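Local atomic coordinates of B12-binding domain-containing protein (Kitasatospora setae, PDB entry 6WTF), a protein that binds cobalamin and a [4Fe-4S] cluster and, as a radical SAM enzyme, probably methylates C2 of the tryptophan indole. Residues A[72-77]-A[410-415]; A[332-337]-A[374-379]; A[435-440]-A[473-478]. All coordinates share one frame; numbering follows the deposited sequence.

Contact 1. Residues A[72-77]-A[410-415]; sequences DTVYAF and GLRLFP. With SA8 (S-5'-azamethionine-5'-deoxyadenosine), chain E.
Asp72 holds CG between its backbone N and carbonyl carbon (chi1 60°), while Arg412 bends at chi2 and chi3, and the two side chains meet from opposite directions in a side-on salt bridge. Arg412 NE reaches Asp72 OD2 at 2.7 Å, and Arg412 NH2 reaches Asp72 OD1 at 2.8 Å in a nearly straight bond. The planes of carboxylate and guanidinium stand 54° apart, so the fork is twisted rather than flat. OD2 carries a second bond on its other face, from Val74 N, which makes an Asx turn and, with the two arginine bonds, helps hold the carboxylate's rotation. Phe414 CE1 lies over the rim of one guanidinium face, and the ring's CZ edge comes to 3.7 Å from Asp72 OD1.

Val74 CG1 sits 3.5 Å from C6 of the SA8 adenine. Arg412 reads the same base with its backbone: its N donates to SA8 N1, and its O accepts from SA8 N6 at 3.0 Å. A water joins Ala76 N to Gly410 O. The cobalamin-binding loop between strand 63-67 and helix 83-96 thus closes on the end of strand 404-412, with strand 475-476 alongside and helix 418-427 packed against Leu411 and Leu413.

Contact 2. Residues A[332-337]-A[374-379]; sequences VGSDHI and TMVEAL. With TRP (tryptophan), chain F; SA8 (S-5'-azamethionine-5'-deoxyadenosine), chain E.
Val332 and Val376 pair in parallel, with Val332 N bonded to Met375 O and Glu377 N to Val332 O; a beta bulge then shifts the register by one, and Asp335 takes up the ladder through its N to Glu377 O and its O to Leu379 N. Gly333 centres an inverse gamma turn within the bulge. On one face of the sheet Val332 CG1 and Val376 CG2 lie side by side at 3.8 Å, and Ser334 rests against Val376 CG1.

Asp335 OD1 accepts from the ribose O3' of SA8 at 2.7 Å, while OD2 of the same carboxylate is held in a salt bridge by Lys346. Leu379 adds apolar contact to the ribose, its CD2 4.0 Å from SA8 C2'. Glu377 has CG anti to its carbonyl carbon (chi1 -56°) and bends at chi2, which carries the carboxylate past Gly333 to the tryptophan, where OE2 accepts from the amino N at 2.6 Å. Asn331 donates to the same oxygen and probably helps set its position; Asn527 donates to OE1 and also bonds the tryptophan itself. Without the carboxylate, as with an alanine here, the tryptophan amino group would probably lose this acidic mate, and Asn331 and Asn527 the acceptors they use here. Met375 SD lies 3.6 Å from the tryptophan OXT.

The parallel pair belongs to the radical SAM core, a partial TIM barrel; in this protein its side chains meet both the ribose of SA8, a SAM analogue, and the tryptophan.

Contact 3. Residues A[435-440]-A[473-478]; sequences GLQSNT and LVCYFS
Gln437 and Cys475 form the hydrogen-bonded pair of a short antiparallel ladder: Cys475 N donates to Gln437 O at 2.7 Å, in a nearly straight bond, and Gln437 N donates to Cys475 O along a more bent path, with an N-H...O angle of 143°. Two residues along, Phe477 N donates to Gly435 O at 2.9 Å. That carbonyl also receives a CH...O contact from Tyr476 CA. Gly435 has no room for a side chain, since a CB would run into the Tyr476 ring and the Phe477 carbonyl.

Both ends of the Gln437 amide have a partner. Its NE2 donates in the amide plane to Asn439 OD1 at 2.6 Å, and OE1 accepts from Gln79. With CG anti to the backbone N (chi1 -170°) and a bend at chi2, the side chain crosses Phe477: OE1 meets the ring edge 3.6 Å from CE1, the amide standing almost perpendicular to the ring.

At the other end a water accepts from Leu473 N at 2.9 Å, donates to Thr440 OG1, and bonds to Ser438 OG. Thr440 OG1 is itself paired with Phe471 O. Ser438 OG also lies 3.1 Å from Leu473 O.

On the face that carries Leu436 and Tyr476, away from Gln437 and Cys475, Leu436 CD1 touches Val474 CG1 at 3.6 Å, and Leu436 and Tyr476 both pack on helix 418-427. Strand 475-476 runs between strand 436-437 and strand 404-412, while Phe477 stacks on Trp495 and meets Phe77 from the cobalamin-binding loop.

Overall arrangement
From the N terminus, after the first three strands of the cobalamin-binding domain's sheet, the loop at 72-77 meets residues 410-415, more than 330 positions later, to form contact 1. Contact 2 lies wholly within that long excursion, closing the 36-residue connection, with helices 339-342 and 357-369, from strand 327-335 to strand 373-380. Contact 3 follows in series, with 473-478 returning to 435-440. All three reach one sheet: strand 404-412 pairs with both 373-380 and 475-476. Contacts 1 and 2 share SA8 and touch through Leu379, whereas Leu411 O and Tyr476 N make a probable hydrogen bond between contacts 1 and 3. Contacts 2 and 3 do not touch.

Contact 1. Residues A[72-77]-A[410-415]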
loop_
_atom_site.group_PDB
_atom_site.type_symbol
_atom_site.label_atom_id
_atom_site.label_comp_id
_atom_site.label_asym_id
_atom_site.label_seq_id
_atom_site.Cartn_x
_atom_site.Cartn_y
_atom_site.Cartn_z
ATOM N N ASP A 72 9.315 0.853 2.923
ATOM C CA ASP A 72 9.624 2.109 3.589
ATOM C C ASP A 72 8.352 2.951 3.571
ATOM O O ASP A 72 7.297 2.498 3.120
ATOM C CB ASP A 72 10.806 2.820 2.919
ATOM C CG ASP A 72 10.549 3.142 1.459
ATOM O OD1 ASP A 72 10.364 2.200 0.656
ATOM O OD2 ASP A 72 10.516 4.347 1.121
ATOM N N THR A 73 8.450 4.181 4.078
ATOM C CA THR A 73 7.281 5.055 4.073
ATOM C C THR A 73 6.923 5.564 2.685
ATOM O O THR A 73 5.810 6.069 2.505
ATOM C CB THR A 73 7.497 6.255 4.997
ATOM O OG1 THR A 73 8.722 6.915 4.654
ATOM C CG2 THR A 73 7.548 5.809 6.445
ATOM N N VAL A 74 7.827 5.433 1.711
ATOM C CA VAL A 74 7.641 5.942 0.353
ATOM C C VAL A 74 7.318 7.430 0.415
ATOM O O VAL A 74 6.361 7.910 -0.201
ATOM C CB VAL A 74 6.571 5.133 -0.403
ATOM C CG1 VAL A 74 6.562 5.485 -1.897
ATOM C CG2 VAL A 74 6.844 3.650 -0.230
ATOM N N TYR A 75 8.121 8.170 1.173
ATOM C CA TYR A 75 8.019 9.621 1.269
ATOM C C TYR A 75 9.406 10.188 0.990
ATOM O O TYR A 75 10.319 10.041 1.810
ATOM C CB TYR A 75 7.499 10.054 2.641
ATOM C CG TYR A 75 6.914 11.449 2.645
ATOM C CD1 TYR A 75 5.732 11.729 1.973
ATOM C CD2 TYR A 75 7.548 12.488 3.315
ATOM C CE1 TYR A 75 5.197 13.007 1.963
ATOM C CE2 TYR A 75 7.021 13.762 3.319
ATOM C CZ TYR A 75 5.845 14.019 2.640
ATOM O OH TYR A 75 5.314 15.290 2.642
ATOM N N ALA A 76 9.555 10.841 -0.167
ATOM C CA ALA A 76 10.879 11.160 -0.695
ATOM C C ALA A 76 11.715 11.974 0.289
ATOM O O ALA A 76 12.936 11.802 0.359
ATOM C CB ALA A 76 10.743 11.904 -2.024
ATOM N N PHE A 77 11.089 12.881 1.040
ATOM C CA PHE A 77 11.854 13.706 1.969
ATOM C C PHE A 77 12.241 12.972 3.243
ATOM O O PHE A 77 13.114 13.454 3.974
ATOM C CB PHE A 77 11.080 14.974 2.340
ATOM C CG PHE A 77 11.139 16.039 1.286
ATOM C CD1 PHE A 77 12.361 16.502 0.825
ATOM C CD2 PHE A 77 9.981 16.580 0.767
ATOM C CE1 PHE A 77 12.427 17.480 -0.144
ATOM C CE2 PHE A 77 10.037 17.560 -0.199
ATOM C CZ PHE A 77 11.261 18.011 -0.656
ATOM N N GLY A 410 8.501 14.897 -4.733
ATOM C CA GLY A 410 9.581 13.946 -4.874
ATOM C C GLY A 410 9.071 12.527 -5.053
ATOM O O GLY A 410 8.049 12.122 -4.482
ATOM N N LEU A 411 9.822 11.744 -5.822
ATOM C CA LEU A 411 9.416 10.405 -6.220
ATOM C C LEU A 411 10.414 9.382 -5.698
ATOM O O LEU A 411 11.623 9.523 -5.911
ATOM C CB LEU A 411 9.320 10.302 -7.742
ATOM C CG LEU A 411 9.030 8.892 -8.250
ATOM C CD1 LEU A 411 7.574 8.542 -7.979
ATOM C CD2 LEU A 411 9.372 8.754 -9.731
ATOM N N ARG A 412 9.905 8.352 -5.025
ATOM C CA ARG A 412 10.733 7.219 -4.637
ATOM C C ARG A 412 10.827 6.235 -5.798
ATOM O O ARG A 412 9.809 5.854 -6.384
ATOM C CB ARG A 412 10.158 6.535 -3.398
ATOM C CG ARG A 412 10.544 7.215 -2.096
ATOM C CD ARG A 412 11.833 6.622 -1.561
ATOM N NE ARG A 412 11.663 5.216 -1.213
ATOM C CZ ARG A 412 12.316 4.217 -1.795
ATOM N NH1 ARG A 412 13.198 4.463 -2.762
ATOM N NH2 ARG A 412 12.090 2.972 -1.410
ATOM N N LEU A 413 12.046 5.824 -6.131
ATOM C CA LEU A 413 12.273 4.934 -7.262
ATOM C C LEU A 413 12.266 3.478 -6.816
ATOM O O LEU A 413 12.725 3.151 -5.721
ATOM C CB LEU A 413 13.599 5.260 -7.945
ATOM C CG LEU A 413 13.656 6.625 -8.632
ATOM C CD1 LEU A 413 15.000 6.798 -9.299
ATOM C CD2 LEU A 413 12.523 6.773 -9.635
ATOM N N PHE A 414 11.720 2.616 -7.671
ATOM C CA PHE A 414 11.599 1.187 -7.420
ATOM C C PHE A 414 11.936 0.433 -8.697
ATOM O O PHE A 414 11.707 0.947 -9.799
ATOM C CB PHE A 414 10.183 0.817 -6.947
ATOM C CG PHE A 414 9.910 1.198 -5.524
ATOM C CD1 PHE A 414 9.344 2.427 -5.216
ATOM C CD2 PHE A 414 10.221 0.333 -4.494
ATOM C CE1 PHE A 414 9.093 2.782 -3.896
ATOM C CE2 PHE A 414 9.973 0.675 -3.176
ATOM C CZ PHE A 414 9.414 1.902 -2.875
ATOM N N PRO A 415 12.460 -0.792 -8.582
ATOM C CA PRO A 415 12.989 -1.476 -9.773
ATOM C C PRO A 415 11.957 -1.743 -10.852
ATOM O O PRO A 415 12.309 -1.749 -12.039
ATOM C CB PRO A 415 13.560 -2.784 -9.203
ATOM C CG PRO A 415 12.885 -2.972 -7.905
ATOM C CD PRO A 415 12.656 -1.594 -7.362
HETATM N N SA8 E . -3.550 2.570 -5.256
HETATM C CA SA8 E . -2.807 3.842 -5.199
HETATM C C SA8 E . -1.850 3.840 -4.014
HETATM O O SA8 E . -0.758 4.494 -4.258
HETATM O OXT SA8 E . -2.095 3.276 -2.958
HETATM C CB SA8 E . -3.763 5.076 -5.119
HETATM C CG SA8 E . -3.134 6.330 -5.710
HETATM N ND SA8 E . -2.134 6.954 -4.840
HETATM C CE SA8 E . -2.734 7.348 -3.560
HETATM C "C5'" SA8 E . -1.425 8.035 -5.518
HETATM C "C4'" SA8 E . -0.427 8.748 -4.626
HETATM O "O4'" SA8 E . 0.485 7.791 -4.048
HETATM C "C3'" SA8 E . 0.484 9.700 -5.388
HETATM O "O3'" SA8 E . -0.151 10.953 -5.612
HETATM C "C2'" SA8 E . 1.677 9.821 -4.436
HETATM O "O2'" SA8 E . 1.439 10.799 -3.431
HETATM C "C1'" SA8 E . 1.738 8.415 -3.812
HETATM N N9 SA8 E . 2.791 7.560 -4.352
HETATM C C8 SA8 E . 2.641 6.363 -5.002
HETATM N N7 SA8 E . 3.770 5.825 -5.399
HETATM C C5 SA8 E . 4.732 6.732 -4.980
HETATM C C6 SA8 E . 6.138 6.745 -5.086
HETATM N N6 SA8 E . 6.849 5.805 -5.721
HETATM N N1 SA8 E . 6.799 7.784 -4.528
HETATM C C2 SA8 E . 6.095 8.745 -3.922
HETATM N N3 SA8 E . 4.771 8.846 -3.775
HETATM C C4 SA8 E . 4.142 7.803 -4.327
HETATM O O HOH W 1 7.373 11.723 -1.682
#

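Contact 2. Residues A[332-337]-A[374-379]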
loop_
_atom_site.group_PDB
_atom_site.type_symbol
_atom_site.label_atom_id
_atom_site.label_comp_id
_atom_site.label_asym_id
_atom_site.label_seq_id
_atom_site.Cartn_x
_atom_site.Cartn_y
_atom_site.Cartn_z
ATOM N N VAL A 332 -8.860 10.700 -4.809
ATOM C CA VAL A 332 -8.611 10.652 -6.247
ATOM C C VAL A 332 -7.163 11.050 -6.510
ATOM O O VAL A 332 -6.717 12.135 -6.109
ATOM C CB VAL A 332 -9.593 11.540 -7.031
ATOM C CG1 VAL A 332 -9.563 12.982 -6.536
ATOM C CG2 VAL A 332 -9.288 11.471 -8.519
ATOM N N GLY A 333 -6.430 10.169 -7.184
ATOM C CA GLY A 333 -5.054 10.447 -7.538
ATOM C C GLY A 333 -4.938 11.225 -8.832
ATOM O O GLY A 333 -4.425 10.711 -9.832
ATOM N N SER A 334 -5.421 12.468 -8.824
ATOM C CA SER A 334 -5.303 13.311 -10.009
ATOM C C SER A 334 -3.840 13.573 -10.339
ATOM O O SER A 334 -3.460 13.623 -11.516
ATOM C CB SER A 334 -6.057 14.620 -9.792
ATOM O OG SER A 334 -7.411 14.368 -9.462
ATOM N N ASP A 335 -3.015 13.758 -9.308
ATOM C CA ASP A 335 -1.557 13.788 -9.399
ATOM C C ASP A 335 -1.004 15.030 -10.097
ATOM O O ASP A 335 0.016 15.567 -9.651
ATOM C CB ASP A 335 -1.055 12.503 -10.067
ATOM C CG ASP A 335 -1.281 11.277 -9.188
ATOM O OD1 ASP A 335 -1.364 11.450 -7.953
ATOM O OD2 ASP A 335 -1.389 10.150 -9.717
ATOM N N HIS A 336 -1.646 15.506 -11.167
ATOM C CA HIS A 336 -1.205 16.735 -11.826
ATOM C C HIS A 336 -2.276 17.197 -12.805
ATOM O O HIS A 336 -3.256 16.493 -13.056
ATOM C CB HIS A 336 0.137 16.548 -12.554
ATOM C CG HIS A 336 1.043 17.733 -12.437
ATOM N ND1 HIS A 336 0.819 18.914 -13.111
ATOM C CD2 HIS A 336 2.163 17.927 -11.701
ATOM C CE1 HIS A 336 1.764 19.782 -12.800
ATOM N NE2 HIS A 336 2.593 19.207 -11.946
ATOM N N ILE A 337 -2.050 18.378 -13.390
ATOM C CA ILE A 337 -2.955 18.953 -14.383
ATOM C C ILE A 337 -2.268 19.126 -15.741
ATOM O O ILE A 337 -2.905 18.985 -16.790
ATOM C CB ILE A 337 -3.530 20.290 -13.868
ATOM C CG1 ILE A 337 -4.544 20.858 -14.858
ATOM C CG2 ILE A 337 -2.421 21.298 -13.600
ATOM C CD1 ILE A 337 -5.356 21.996 -14.305
ATOM N N THR A 374 -13.900 14.511 -0.292
ATOM C CA THR A 374 -12.925 14.288 -1.348
ATOM C C THR A 374 -11.528 14.661 -0.880
ATOM O O THR A 374 -11.334 15.669 -0.195
ATOM C CB THR A 374 -13.266 15.089 -2.614
ATOM O OG1 THR A 374 -13.636 16.429 -2.254
ATOM C CG2 THR A 374 -14.391 14.423 -3.381
ATOM N N MET A 375 -10.559 13.842 -1.258
ATOM C CA MET A 375 -9.155 14.207 -1.167
ATOM C C MET A 375 -8.537 14.091 -2.549
ATOM O O MET A 375 -8.677 13.057 -3.211
ATOM C CB MET A 375 -8.388 13.333 -0.179
ATOM C CG MET A 375 -6.917 13.723 -0.116
ATOM S SD MET A 375 -5.980 12.784 1.081
ATOM C CE MET A 375 -4.332 13.431 0.806
ATOM N N VAL A 376 -7.865 15.153 -2.982
ATOM C CA VAL A 376 -7.226 15.213 -4.290
ATOM C C VAL A 376 -5.721 15.146 -4.073
ATOM O O VAL A 376 -5.160 15.958 -3.324
ATOM C CB VAL A 376 -7.626 16.482 -5.056
ATOM C CG1 VAL A 376 -6.903 16.552 -6.396
ATOM C CG2 VAL A 376 -9.131 16.525 -5.252
ATOM N N GLU A 377 -5.077 14.169 -4.712
ATOM C CA GLU A 377 -3.635 13.966 -4.599
ATOM C C GLU A 377 -2.896 14.744 -5.679
ATOM O O GLU A 377 -3.331 14.799 -6.833
ATOM C CB GLU A 377 -3.274 12.482 -4.723
ATOM C CG GLU A 377 -3.958 11.548 -3.730
ATOM C CD GLU A 377 -3.190 11.392 -2.427
ATOM O OE1 GLU A 377 -2.260 12.187 -2.179
ATOM O OE2 GLU A 377 -3.523 10.474 -1.645
ATOM N N ALA A 378 -1.767 15.339 -5.297
ATOM C CA ALA A 378 -0.839 15.959 -6.235
ATOM C C ALA A 378 0.569 15.473 -5.921
ATOM O O ALA A 378 0.993 15.511 -4.761
ATOM C CB ALA A 378 -0.901 17.486 -6.154
ATOM N N LEU A 379 1.290 15.013 -6.946
ATOM C CA LEU A 379 2.657 14.517 -6.790
ATOM C C LEU A 379 3.589 15.392 -7.618
ATOM O O LEU A 379 3.511 15.400 -8.852
ATOM C CB LEU A 379 2.773 13.048 -7.197
ATOM C CG LEU A 379 4.169 12.438 -7.019
ATOM C CD1 LEU A 379 4.666 12.627 -5.588
ATOM C CD2 LEU A 379 4.172 10.951 -7.383
HETATM N N TRP F . -2.036 9.897 0.433
HETATM C CA TRP F . -2.468 8.530 0.710
HETATM C C TRP F . -3.917 8.522 1.178
HETATM O O TRP F . -4.565 7.475 1.221
HETATM C CB TRP F . -1.567 7.871 1.762
HETATM C CG TRP F . -0.100 8.010 1.468
HETATM C CD1 TRP F . 0.772 8.873 2.059
HETATM C CD2 TRP F . 0.662 7.267 0.506
HETATM N NE1 TRP F . 2.030 8.716 1.528
HETATM C CE2 TRP F . 1.990 7.736 0.572
HETATM C CE3 TRP F . 0.349 6.251 -0.404
HETATM C CZ2 TRP F . 3.005 7.229 -0.238
HETATM C CZ3 TRP F . 1.365 5.745 -1.208
HETATM C CH2 TRP F . 2.675 6.235 -1.117
HETATM O OXT TRP F . -4.462 9.576 1.523
HETATM N N SA8 E . -3.550 2.570 -5.256
HETATM C CA SA8 E . -2.807 3.842 -5.199
HETATM C C SA8 E . -1.850 3.840 -4.014
HETATM O O SA8 E . -0.758 4.494 -4.258
HETATM O OXT SA8 E . -2.095 3.276 -2.958
HETATM C CB SA8 E . -3.763 5.076 -5.119
HETATM C CG SA8 E . -3.134 6.330 -5.710
HETATM N ND SA8 E . -2.134 6.954 -4.840
HETATM C CE SA8 E . -2.734 7.348 -3.560
HETATM C "C5'" SA8 E . -1.425 8.035 -5.518
HETATM C "C4'" SA8 E . -0.427 8.748 -4.626
HETATM O "O4'" SA8 E . 0.485 7.791 -4.048
HETATM C "C3'" SA8 E . 0.484 9.700 -5.388
HETATM O "O3'" SA8 E . -0.151 10.953 -5.612
HETATM C "C2'" SA8 E . 1.677 9.821 -4.436
HETATM O "O2'" SA8 E . 1.439 10.799 -3.431
HETATM C "C1'" SA8 E . 1.738 8.415 -3.812
HETATM N N9 SA8 E . 2.791 7.560 -4.352
HETATM C C8 SA8 E . 2.641 6.363 -5.002
HETATM N N7 SA8 E . 3.770 5.825 -5.399
HETATM C C5 SA8 E . 4.732 6.732 -4.980
HETATM C C6 SA8 E . 6.138 6.745 -5.086
HETATM N N6 SA8 E . 6.849 5.805 -5.721
HETATM N N1 SA8 E . 6.799 7.784 -4.528
HETATM C C2 SA8 E . 6.095 8.745 -3.922
HETATM N N3 SA8 E . 4.771 8.846 -3.775
HETATM C C4 SA8 E . 4.142 7.803 -4.327
#

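Contact 3. Residues A[435-440]-A[473-478]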
loop_
_atom_site.group_PDB
_atom_site.type_symbol
_atom_site.label_atom_id
_atom_site.label_comp_id
_atom_site.label_asym_id
_atom_site.label_seq_id
_atom_site.Cartn_x
_atom_site.Cartn_y
_atom_site.Cartn_z
ATOM N N GLY A 435 18.653 14.383 -11.501
ATOM C CA GLY A 435 17.512 14.226 -10.627
ATOM C C GLY A 435 17.634 13.119 -9.598
ATOM O O GLY A 435 16.813 13.064 -8.674
ATOM N N LEU A 436 18.624 12.239 -9.729
ATOM C CA LEU A 436 18.819 11.169 -8.759
ATOM C C LEU A 436 19.190 11.755 -7.404
ATOM O O LEU A 436 20.006 12.673 -7.312
ATOM C CB LEU A 436 19.911 10.217 -9.243
ATOM C CG LEU A 436 19.628 8.719 -9.160
ATOM C CD1 LEU A 436 18.195 8.439 -9.545
ATOM C CD2 LEU A 436 20.570 7.958 -10.074
ATOM N N GLN A 437 18.567 11.241 -6.347
ATOM C CA GLN A 437 18.835 11.765 -5.019
ATOM C C GLN A 437 18.729 10.648 -3.992
ATOM O O GLN A 437 17.980 9.679 -4.169
ATOM C CB GLN A 437 17.873 12.913 -4.680
ATOM C CG GLN A 437 18.217 13.694 -3.419
ATOM C CD GLN A 437 17.628 13.056 -2.165
ATOM O OE1 GLN A 437 16.795 12.159 -2.249
ATOM N NE2 GLN A 437 18.051 13.530 -1.003
ATOM N N SER A 438 19.500 10.795 -2.918
ATOM C CA SER A 438 19.335 9.982 -1.725
ATOM C C SER A 438 19.965 10.723 -0.555
ATOM O O SER A 438 21.039 11.309 -0.694
ATOM C CB SER A 438 19.970 8.600 -1.884
ATOM O OG SER A 438 19.604 7.767 -0.800
ATOM N N ASN A 439 19.276 10.713 0.587
ATOM C CA ASN A 439 19.776 11.435 1.752
ATOM C C ASN A 439 21.027 10.792 2.343
ATOM O O ASN A 439 21.733 11.443 3.120
ATOM C CB ASN A 439 18.690 11.530 2.828
ATOM C CG ASN A 439 17.441 12.252 2.346
ATOM O OD1 ASN A 439 17.501 13.113 1.466
ATOM N ND2 ASN A 439 16.303 11.919 2.944
ATOM N N THR A 440 21.316 9.533 2.005
ATOM C CA THR A 440 22.472 8.823 2.543
ATOM C C THR A 440 23.488 8.458 1.464
ATOM O O THR A 440 24.270 7.524 1.654
ATOM C CB THR A 440 22.036 7.561 3.290
ATOM O OG1 THR A 440 21.229 6.750 2.426
ATOM C CG2 THR A 440 21.239 7.915 4.536
ATOM N N LEU A 473 18.015 4.917 -0.114
ATOM C CA LEU A 473 16.719 4.856 -0.780
ATOM C C LEU A 473 16.706 5.900 -1.889
ATOM O O LEU A 473 16.738 7.104 -1.619
ATOM C CB LEU A 473 15.597 5.075 0.232
ATOM C CG LEU A 473 15.199 3.863 1.091
ATOM C CD1 LEU A 473 16.324 3.419 2.015
ATOM C CD2 LEU A 473 13.946 4.149 1.897
ATOM N N VAL A 474 16.679 5.439 -3.136
ATOM C CA VAL A 474 16.903 6.305 -4.287
ATOM C C VAL A 474 15.621 7.052 -4.627
ATOM O O VAL A 474 14.546 6.451 -4.732
ATOM C CB VAL A 474 17.404 5.488 -5.488
ATOM C CG1 VAL A 474 17.579 6.389 -6.687
ATOM C CG2 VAL A 474 18.712 4.788 -5.146
ATOM N N CYS A 475 15.734 8.367 -4.801
ATOM C CA CYS A 475 14.618 9.213 -5.192
ATOM C C CYS A 475 14.934 9.977 -6.474
ATOM O O CYS A 475 16.091 10.098 -6.893
ATOM C CB CYS A 475 14.253 10.202 -4.077
ATOM S SG CYS A 475 13.751 9.402 -2.536
ATOM N N TYR A 476 13.880 10.490 -7.102
ATOM C CA TYR A 476 14.006 11.418 -8.215
ATOM C C TYR A 476 13.330 12.730 -7.844
ATOM O O TYR A 476 12.206 12.732 -7.327
ATOM C CB TYR A 476 13.404 10.848 -9.503
ATOM C CG TYR A 476 13.469 11.804 -10.676
ATOM C CD1 TYR A 476 14.591 11.863 -11.493
ATOM C CD2 TYR A 476 12.403 12.648 -10.967
ATOM C CE1 TYR A 476 14.650 12.737 -12.568
ATOM C CE2 TYR A 476 12.450 13.527 -12.034
ATOM C CZ TYR A 476 13.574 13.567 -12.833
ATOM O OH TYR A 476 13.618 14.444 -13.891
ATOM N N PHE A 477 14.041 13.834 -8.070
ATOM C CA PHE A 477 13.507 15.184 -7.971
ATOM C C PHE A 477 13.839 15.911 -9.262
ATOM O O PHE A 477 14.998 15.913 -9.691
ATOM C CB PHE A 477 14.106 15.945 -6.788
ATOM C CG PHE A 477 13.677 15.437 -5.442
ATOM C CD1 PHE A 477 14.327 14.363 -4.849
ATOM C CD2 PHE A 477 12.653 16.065 -4.746
ATOM C CE1 PHE A 477 13.945 13.908 -3.602
ATOM C CE2 PHE A 477 12.272 15.621 -3.498
ATOM C CZ PHE A 477 12.916 14.538 -2.923
ATOM N N SER A 478 12.839 16.518 -9.879
ATOM C CA SER A 478 13.064 17.235 -11.123
ATOM C C SER A 478 14.133 18.306 -10.946
ATOM O O SER A 478 13.986 19.179 -10.078
ATOM C CB SER A 478 11.777 17.881 -11.610
ATOM O OG SER A 478 12.079 18.873 -12.573
HETATM O O HOH W 2 18.244 6.995 1.920
#